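PDB 7CIW: agmatine N-acetyltransferase from Drosophila melanogaster, which transfers the acetyl group of acetyl-CoA to agmatine and probably acyl groups to arylalkylamines such as dopamine and serotonin, as a GNAT-fold enzyme. Local coordinates for residues K80-R93 and L104-R118. The protein carries 1 engineered substitution. Numbering follows the deposited sequence.
Sequences KDSHEPEHMAEEAR and LHLLSAVETATDVCR
Glu111 reaches from helix 104-114 to the start of the 80-93 segment, and its chain can be followed outward. CB lies 4.0 Å from Met88 SD; CG, anti to the backbone N (chi1 173°), packs on Pro85 CA; CD, past a bend at chi2, lies 3.5 Å from Glu84 CG, the two side chains crossing at about a right angle. OE1 then takes Lys80 NZ at 2.8 Å on its syn lone pair, while OE2 accepts from two waters, one also bound to Asp81 O. Lysine suits the last residue of strand 70-80 because its extended chain carries the ammonium inward, CE passing Val116 CG2. Were Glu111 replaced by an alanine, the Lys80 ammonium would probably lose its partner carboxylate, and a gap would be likely beside Pro85.

Farther along, the helices run antiparallel, their axes 8.6 Å apart, a closeness that small Ala92 and Ser108, both pointing toward the partner helix, allow. Met88 enters as a knob among Leu104, Leu107, Ser108 and Glu111, its flexible thioether ending with CE 3.6 Å from Leu107 CB. Ala92 CB also makes a CH-pi contact over the centre of the His105 ring. One water bridges Pro85 O to Ser108 and Thr112. Back where the turn leaves the strand, Arg118 NH1 donates to Ser82 O (2.7 Å) and bridges to Asp115 OD1. Leu107 also borders the bound acetylagmatine. The chemistry of the contact is thus divided: a mostly apolar helix interface, and a polar end where a hydrated ion pair and the Arg118 bonds tie strand end and turn to helix.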
ATOM      1  N   LYS A  80       3.034  11.421   4.108  1.00 14.98           N
ATOM      2  CA  LYS A  80       1.793  12.170   4.249  1.00 16.31           C
ATOM      3  C   LYS A  80       1.863  13.016   5.512  1.00 16.78           C
ATOM      4  O   LYS A  80       2.631  12.732   6.436  1.00 15.67           O
ATOM      5  CB  LYS A  80       0.564  11.246   4.270  1.00 18.67           C
ATOM      6  CG  LYS A  80       0.436  10.366   5.491  1.00 16.60           C
ATOM      7  CD  LYS A  80      -0.765   9.412   5.328  1.00 17.42           C
ATOM      8  CE  LYS A  80      -1.013   8.622   6.606  1.00 16.45           C
ATOM      9  NZ  LYS A  80      -2.127   7.637   6.428  1.00 16.50           N
ATOM     10  N   ASP A  81       1.062  14.082   5.525  1.00 16.40           N
ATOM     11  CA  ASP A  81       0.992  14.968   6.678  1.00 16.25           C
ATOM     12  C   ASP A  81      -0.459  15.148   7.112  1.00 15.27           C
ATOM     13  O   ASP A  81      -1.351  14.426   6.644  1.00 16.98           O
ATOM     14  CB  ASP A  81       1.661  16.316   6.358  1.00 15.90           C
ATOM     15  CG  ASP A  81       0.934  17.099   5.257  1.00 20.19           C
ATOM     16  OD1 ASP A  81      -0.155  16.675   4.819  1.00 20.90           O
ATOM     17  OD2 ASP A  81       1.463  18.154   4.832  1.00 24.42           O
ATOM     18  N   SER A  82      -0.710  16.114   7.996  1.00 17.21           N
ATOM     19  CA  SER A  82      -2.052  16.288   8.546  1.00 16.83           C
ATOM     20  C   SER A  82      -3.055  16.812   7.525  1.00 20.04           C
ATOM     21  O   SER A  82      -4.256  16.830   7.822  1.00 21.62           O
ATOM     22  CB  SER A  82      -2.004  17.227   9.745  1.00 25.06           C
ATOM     23  OG  SER A  82      -1.611  18.523   9.344  1.00 25.24           O
ATOM     24  N   HIS A  83      -2.600  17.239   6.351  1.00 19.49           N
ATOM     25  CA  HIS A  83      -3.485  17.650   5.272  1.00 19.70           C
ATOM     26  C   HIS A  83      -3.963  16.477   4.425  1.00 17.98           C
ATOM     27  O   HIS A  83      -4.864  16.651   3.601  1.00 18.17           O
ATOM     28  CB  HIS A  83      -2.771  18.686   4.387  1.00 20.61           C
ATOM     29  CG  HIS A  83      -3.669  19.374   3.408  1.00 27.32           C
ATOM     30  ND1 HIS A  83      -3.579  19.172   2.048  1.00 28.36           N
ATOM     31  CD2 HIS A  83      -4.672  20.266   3.592  1.00 25.99           C
ATOM     32  CE1 HIS A  83      -4.493  19.905   1.437  1.00 26.78           C
ATOM     33  NE2 HIS A  83      -5.170  20.578   2.350  1.00 29.49           N
ATOM     34  N   GLU A  84      -3.408  15.281   4.622  1.00 16.04           N
ATOM     35  CA  GLU A  84      -3.776  14.158   3.759  1.00 16.16           C
ATOM     36  C   GLU A  84      -5.267  13.820   3.769  1.00 16.90           C
ATOM     37  O   GLU A  84      -5.787  13.445   2.703  1.00 16.06           O
ATOM     38  CB  GLU A  84      -2.936  12.926   4.124  1.00 16.63           C
ATOM     39  CG  GLU A  84      -3.045  11.779   3.116  1.00 18.15           C
ATOM     40  CD  GLU A  84      -2.473  12.107   1.734  1.00 23.97           C
ATOM     41  OE1 GLU A  84      -1.943  13.220   1.522  1.00 25.78           O
ATOM     42  OE2 GLU A  84      -2.547  11.225   0.852  1.00 28.84           O
ATOM     43  N   PRO A  85      -6.011  13.930   4.877  1.00 17.52           N
ATOM     44  CA  PRO A  85      -7.460  13.664   4.766  1.00 16.71           C
ATOM     45  C   PRO A  85      -8.154  14.577   3.764  1.00 16.68           C
ATOM     46  O   PRO A  85      -8.988  14.116   2.971  1.00 18.13           O
ATOM     47  CB  PRO A  85      -7.963  13.875   6.199  1.00 18.64           C
ATOM     48  CG  PRO A  85      -6.765  13.516   7.045  1.00 18.66           C
ATOM     49  CD  PRO A  85      -5.593  14.079   6.285  1.00 17.19           C
ATOM     50  N   GLU A  86      -7.817  15.864   3.768  1.00 18.17           N
ATOM     51  CA  GLU A  86      -8.419  16.793   2.820  1.00 18.57           C
ATOM     52  C   GLU A  86      -7.939  16.518   1.403  1.00 18.60           C
ATOM     53  O   GLU A  86      -8.731  16.538   0.451  1.00 19.39           O
ATOM     54  CB  GLU A  86      -8.086  18.227   3.228  1.00 19.82           C
ATOM     55  CG  GLU A  86      -8.790  18.679   4.513  1.00 25.40           C
ATOM     56  CD  GLU A  86      -8.340  17.930   5.775  1.00 34.76           C
ATOM     57  OE1 GLU A  86      -7.148  17.536   5.880  1.00 27.97           O
ATOM     58  OE2 GLU A  86      -9.195  17.722   6.665  1.00 40.14           O
ATOM     59  N   HIS A  87      -6.641  16.263   1.248  1.00 17.94           N
ATOM     60  CA  HIS A  87      -6.084  15.960  -0.062  1.00 19.24           C
ATOM     61  C   HIS A  87      -6.726  14.721  -0.676  1.00 21.93           C
ATOM     62  O   HIS A  87      -7.134  14.728  -1.845  1.00 18.78           O
ATOM     63  CB  HIS A  87      -4.567  15.778   0.062  1.00 18.94           C
ATOM     64  CG  HIS A  87      -3.901  15.381  -1.217  1.00 22.43           C
ATOM     65  ND1 HIS A  87      -2.935  14.401  -1.280  1.00 26.12           N
ATOM     66  CD2 HIS A  87      -4.066  15.830  -2.482  1.00 24.30           C
ATOM     67  CE1 HIS A  87      -2.530  14.267  -2.531  1.00 25.65           C
ATOM     68  NE2 HIS A  87      -3.204  15.120  -3.280  1.00 25.48           N
ATOM     69  N   MET A  88      -6.828  13.637   0.093  1.00 19.01           N
ATOM     70  CA  MET A  88      -7.403  12.420  -0.470  1.00 16.75           C
ATOM     71  C   MET A  88      -8.879  12.590  -0.782  1.00 15.78           C
ATOM     72  O   MET A  88      -9.376  11.976  -1.732  1.00 18.07           O
ATOM     73  CB  MET A  88      -7.204  11.238   0.474  1.00 18.96           C
ATOM     74  CG  MET A  88      -5.779  10.751   0.502  1.00 22.76           C
ATOM     75  SD  MET A  88      -5.620   8.993   0.844  1.00 43.89           S
ATOM     76  CE  MET A  88      -6.685   8.310  -0.420  1.00 23.18           C
ATOM     77  N   ALA A  89      -9.594  13.397   0.006  1.00 17.75           N
ATOM     78  CA  ALA A  89     -11.002  13.626  -0.294  1.00 20.67           C
ATOM     79  C   ALA A  89     -11.146  14.330  -1.633  1.00 23.64           C
ATOM     80  O   ALA A  89     -11.991  13.954  -2.454  1.00 21.99           O
ATOM     81  CB  ALA A  89     -11.659  14.431   0.825  1.00 22.15           C
ATOM     82  N   GLU A  90     -10.295  15.327  -1.885  1.00 21.19           N
ATOM     83  CA  GLU A  90     -10.323  16.038  -3.158  1.00 23.58           C
ATOM     84  C   GLU A  90      -9.916  15.131  -4.314  1.00 22.28           C
ATOM     85  O   GLU A  90     -10.478  15.228  -5.412  1.00 24.83           O
ATOM     86  CB  GLU A  90      -9.409  17.262  -3.079  1.00 23.03           C
ATOM     87  CG  GLU A  90     -10.048  18.450  -2.391  1.00 28.40           C
ATOM     88  CD  GLU A  90      -9.064  19.279  -1.593  1.00 32.54           C
ATOM     89  OE1 GLU A  90      -9.515  20.062  -0.731  1.00 39.74           O
ATOM     90  OE2 GLU A  90      -7.840  19.151  -1.828  1.00 34.72           O
ATOM     91  N   GLU A  91      -8.953  14.234  -4.090  1.00 22.09           N
ATOM     92  CA  GLU A  91      -8.540  13.316  -5.149  1.00 24.36           C
ATOM     93  C   GLU A  91      -9.634  12.299  -5.460  1.00 25.26           C
ATOM     94  O   GLU A  91      -9.852  11.946  -6.626  1.00 26.43           O
ATOM     95  CB  GLU A  91      -7.243  12.607  -4.750  1.00 25.72           C
ATOM     96  CG  GLU A  91      -5.996  13.485  -4.817  1.00 28.09           C
ATOM     97  CD  GLU A  91      -5.598  13.843  -6.246  1.00 33.26           C
ATOM     98  OE1 GLU A  91      -5.290  12.924  -7.036  1.00 33.65           O
ATOM     99  OE2 GLU A  91      -5.594  15.050  -6.573  1.00 38.24           O
ATOM    100  N   ALA A  92     -10.331  11.813  -4.427  1.00 19.48           N
ATOM    101  CA  ALA A  92     -11.459  10.911  -4.644  1.00 23.41           C
ATOM    102  C   ALA A  92     -12.543  11.574  -5.491  1.00 25.86           C
ATOM    103  O   ALA A  92     -13.131  10.934  -6.374  1.00 27.55           O
ATOM    104  CB  ALA A  92     -12.031  10.458  -3.299  1.00 22.25           C
ATOM    105  N   ARG A  93     -12.817  12.857  -5.237  1.00 25.65           N
ATOM    106  CA  ARG A  93     -13.774  13.588  -6.066  1.00 27.10           C
ATOM    107  C   ARG A  93     -13.273  13.733  -7.499  1.00 27.18           C
ATOM    108  O   ARG A  93     -14.039  13.538  -8.451  1.00 30.59           O
ATOM    109  CB  ARG A  93     -14.062  14.965  -5.462  1.00 30.51           C
ATOM    110  CG  ARG A  93     -14.444  16.003  -6.509  1.00 35.34           C
ATOM    111  CD  ARG A  93     -15.286  17.149  -5.948  1.00 42.72           C
ATOM    112  NE  ARG A  93     -14.609  17.938  -4.918  1.00 44.37           N
ATOM    113  CZ  ARG A  93     -13.519  18.677  -5.117  1.00 46.41           C
ATOM    114  NH1 ARG A  93     -12.952  18.732  -6.317  1.00 47.99           N
ATOM    115  NH2 ARG A  93     -12.990  19.365  -4.111  1.00 41.34           N
ATOM    116  N   LEU A 104     -10.256   5.098  -4.551  1.00 16.29           N
ATOM    117  CA  LEU A 104      -9.908   6.292  -3.787  1.00 16.88           C
ATOM    118  C   LEU A 104     -10.988   6.666  -2.782  1.00 16.72           C
ATOM    119  O   LEU A 104     -10.674   7.162  -1.696  1.00 15.71           O
ATOM    120  CB  LEU A 104      -9.658   7.469  -4.721  1.00 18.21           C
ATOM    121  CG  LEU A 104      -8.224   7.610  -5.222  1.00 20.82           C
ATOM    122  CD1 LEU A 104      -8.166   8.720  -6.254  1.00 22.34           C
ATOM    123  CD2 LEU A 104      -7.260   7.879  -4.073  1.00 22.57           C
ATOM    124  N   HIS A 105     -12.263   6.443  -3.109  1.00 18.39           N
ATOM    125  CA  HIS A 105     -13.288   6.809  -2.133  1.00 17.22           C
ATOM    126  C   HIS A 105     -13.196   5.940  -0.881  1.00 16.52           C
ATOM    127  O   HIS A 105     -13.372   6.441   0.239  1.00 18.30           O
ATOM    128  CB  HIS A 105     -14.676   6.746  -2.764  1.00 20.89           C
ATOM    129  CG  HIS A 105     -15.104   8.042  -3.380  1.00 20.55           C
ATOM    130  ND1 HIS A 105     -14.904   8.340  -4.712  1.00 24.97           N
ATOM    131  CD2 HIS A 105     -15.698   9.133  -2.838  1.00 24.93           C
ATOM    132  CE1 HIS A 105     -15.376   9.548  -4.967  1.00 28.03           C
ATOM    133  NE2 HIS A 105     -15.861  10.052  -3.847  1.00 24.92           N
ATOM    134  N   LEU A 106     -12.859   4.654  -1.032  1.00 17.51           N
ATOM    135  CA  LEU A 106     -12.623   3.834   0.154  1.00 16.92           C
ATOM    136  C   LEU A 106     -11.365   4.288   0.889  1.00 16.05           C
ATOM    137  O   LEU A 106     -11.385   4.492   2.110  1.00 15.16           O
ATOM    138  CB  LEU A 106     -12.521   2.353  -0.217  1.00 16.99           C
ATOM    139  CG  LEU A 106     -12.319   1.482   1.030  1.00 19.59           C
ATOM    140  CD1 LEU A 106     -13.284   0.317   1.053  1.00 27.45           C
ATOM    141  CD2 LEU A 106     -10.867   1.007   1.221  1.00 20.83           C
ATOM    142  N   LEU A 107     -10.261   4.467   0.163  1.00 15.63           N
ATOM    143  CA  LEU A 107      -9.016   4.859   0.820  1.00 16.82           C
ATOM    144  C   LEU A 107      -9.154   6.207   1.517  1.00 14.46           C
ATOM    145  O   LEU A 107      -8.559   6.438   2.582  1.00 15.07           O
ATOM    146  CB  LEU A 107      -7.885   4.891  -0.205  1.00 18.16           C
ATOM    147  CG  LEU A 107      -7.456   3.514  -0.719  1.00 17.85           C
ATOM    148  CD1 LEU A 107      -6.395   3.653  -1.812  1.00 21.41           C
ATOM    149  CD2 LEU A 107      -6.945   2.643   0.417  1.00 18.69           C
ATOM    150  N   SER A 108      -9.939   7.113   0.938  1.00 14.86           N
ATOM    151  CA  SER A 108     -10.116   8.423   1.552  1.00 17.74           C
ATOM    152  C   SER A 108     -10.973   8.326   2.805  1.00 15.31           C
ATOM    153  O   SER A 108     -10.703   9.011   3.797  1.00 16.01           O
ATOM    154  CB  SER A 108     -10.736   9.392   0.541  1.00 15.31           C
ATOM    155  OG  SER A 108     -11.105  10.627   1.136  1.00 15.78           O
ATOM    156  N   ALA A 109     -12.016   7.488   2.780  1.00 15.48           N
ATOM    157  CA  ALA A 109     -12.779   7.258   4.002  1.00 15.68           C
ATOM    158  C   ALA A 109     -11.878   6.755   5.123  1.00 14.65           C
ATOM    159  O   ALA A 109     -12.006   7.189   6.272  1.00 16.77           O
ATOM    160  CB  ALA A 109     -13.920   6.271   3.745  1.00 17.93           C
ATOM    161  N   VAL A 110     -10.940   5.861   4.798  1.00 14.48           N
ATOM    162  CA  VAL A 110     -10.031   5.324   5.807  1.00 11.98           C
ATOM    163  C   VAL A 110      -9.057   6.396   6.297  1.00 15.65           C
ATOM    164  O   VAL A 110      -8.753   6.479   7.492  1.00 15.50           O
ATOM    165  CB  VAL A 110      -9.292   4.103   5.230  1.00 16.96           C
ATOM    166  CG1 VAL A 110      -8.211   3.644   6.175  1.00 20.26           C
ATOM    167  CG2 VAL A 110     -10.296   2.980   4.926  1.00 18.58           C
ATOM    168  N   GLU A 111      -8.538   7.222   5.388  1.00 13.42           N
ATOM    169  CA  GLU A 111      -7.610   8.273   5.801  1.00 13.70           C
ATOM    170  C   GLU A 111      -8.292   9.273   6.728  1.00 16.10           C
ATOM    171  O   GLU A 111      -7.707   9.717   7.721  1.00 15.42           O
ATOM    172  CB  GLU A 111      -7.036   8.976   4.570  1.00 16.90           C
ATOM    173  CG  GLU A 111      -6.191  10.205   4.882  1.00 15.89           C
ATOM    174  CD  GLU A 111      -4.843   9.841   5.481  1.00 18.30           C
ATOM    175  OE1 GLU A 111      -4.288   8.800   5.071  1.00 23.13           O
ATOM    176  OE2 GLU A 111      -4.361  10.571   6.379  1.00 21.65           O
ATOM    177  N   THR A 112      -9.545   9.622   6.433  1.00 14.64           N
ATOM    178  CA  THR A 112     -10.282  10.527   7.309  1.00 16.80           C
ATOM    179  C   THR A 112     -10.496   9.904   8.681  1.00 17.35           C
ATOM    180  O   THR A 112     -10.379  10.587   9.706  1.00 17.55           O
ATOM    181  CB  THR A 112     -11.627  10.880   6.679  1.00 19.23           C
ATOM    182  OG1 THR A 112     -11.406  11.687   5.519  1.00 17.63           O
ATOM    183  CG2 THR A 112     -12.502  11.633   7.671  1.00 20.91           C
ATOM    184  N   ALA A 113     -10.790   8.599   8.719  1.00 15.85           N
ATOM    185  CA  ALA A 113     -11.049   7.939   9.992  1.00 17.18           C
ATOM    186  C   ALA A 113      -9.774   7.751  10.805  1.00 20.13           C
ATOM    187  O   ALA A 113      -9.818   7.813  12.042  1.00 20.53           O
ATOM    188  CB  ALA A 113     -11.722   6.586   9.748  1.00 18.44           C
ATOM    189  N   THR A 114      -8.633   7.525  10.146  1.00 16.20           N
ATOM    190  CA  THR A 114      -7.408   7.259  10.904  1.00 18.13           C
ATOM    191  C   THR A 114      -6.700   8.547  11.306  1.00 19.88           C
ATOM    192  O   THR A 114      -6.287   8.691  12.463  1.00 19.07           O
ATOM    193  CB  THR A 114      -6.467   6.359  10.105  1.00 16.80           C
ATOM    194  OG1 THR A 114      -6.223   6.918   8.809  1.00 15.57           O
ATOM    195  CG2 THR A 114      -7.077   4.979   9.940  1.00 20.56           C
ATOM    196  N   ASP A 115      -6.531   9.476  10.360  1.00 16.83           N
ATOM    197  CA  ASP A 115      -6.032  10.829  10.631  1.00 18.31           C
ATOM    198  C   ASP A 115      -4.822  10.793  11.570  1.00 18.12           C
ATOM    199  O   ASP A 115      -4.800  11.418  12.627  1.00 16.92           O
ATOM    200  CB  ASP A 115      -7.159  11.695  11.207  1.00 18.81           C
ATOM    201  CG  ASP A 115      -6.896  13.195  11.078  1.00 25.53           C
ATOM    202  OD1 ASP A 115      -5.852  13.598  10.533  1.00 23.69           O
ATOM    203  OD2 ASP A 115      -7.747  13.984  11.536  1.00 30.11           O
ATOM    204  N   VAL A 116      -3.799  10.036  11.161  1.00 17.48           N
ATOM    205  CA  VAL A 116      -2.821   9.566  12.143  1.00 15.86           C
ATOM    206  C   VAL A 116      -1.943  10.692  12.659  1.00 18.23           C
ATOM    207  O   VAL A 116      -1.377  10.586  13.752  1.00 15.43           O
ATOM    208  CB  VAL A 116      -1.945   8.437  11.575  1.00 16.72           C
ATOM    209  CG1 VAL A 116      -2.774   7.187  11.317  1.00 17.09           C
ATOM    210  CG2 VAL A 116      -1.159   8.914  10.319  1.00 17.23           C
ATOM    211  N   CYS A 117      -1.756  11.756  11.882  1.00 16.51           N
ATOM    212  CA  CYS A 117      -0.916  12.856  12.353  1.00 18.71           C
ATOM    213  C   CYS A 117      -1.552  13.558  13.542  1.00 19.09           C
ATOM    214  O   CYS A 117      -0.871  13.878  14.529  1.00 22.51           O
ATOM    215  CB  CYS A 117      -0.659  13.821  11.197  1.00 19.79           C
ATOM    216  SG  CYS A 117       0.526  13.083   9.996  1.00 19.56           S
ATOM    217  N   ARG A 118      -2.866  13.751  13.477  1.00 19.12           N
ATOM    218  CA  ARG A 118      -3.594  14.313  14.607  1.00 21.76           C
ATOM    219  C   ARG A 118      -3.755  13.290  15.724  1.00 21.09           C
ATOM    220  O   ARG A 118      -3.647  13.630  16.911  1.00 24.75           O
ATOM    221  CB  ARG A 118      -4.964  14.794  14.151  1.00 22.38           C
ATOM    222  CG  ARG A 118      -4.896  15.884  13.107  1.00 31.37           C
ATOM    223  CD  ARG A 118      -6.237  16.584  12.929  1.00 32.30           C
ATOM    224  NE  ARG A 118      -6.070  17.807  12.152  1.00 32.65           N
ATOM    225  CZ  ARG A 118      -5.790  17.827  10.853  1.00 35.19           C
ATOM    226  NH1 ARG A 118      -5.656  16.684  10.176  1.00 30.03           N
ATOM    227  NH2 ARG A 118      -5.645  18.988  10.227  1.00 40.24           N
TER
HETATM  228  O   HOH W   1      -4.048   8.792   8.490  1.00 18.91           O
HETATM  229  O   HOH W   2      -3.351   5.928   8.050  1.00 30.95           O
HETATM  230  O   HOH W   3      -2.317  11.867   7.589  1.00 18.76           O
HETATM  231  O   HOH W   4      -9.641  11.590   3.222  1.00 20.83           O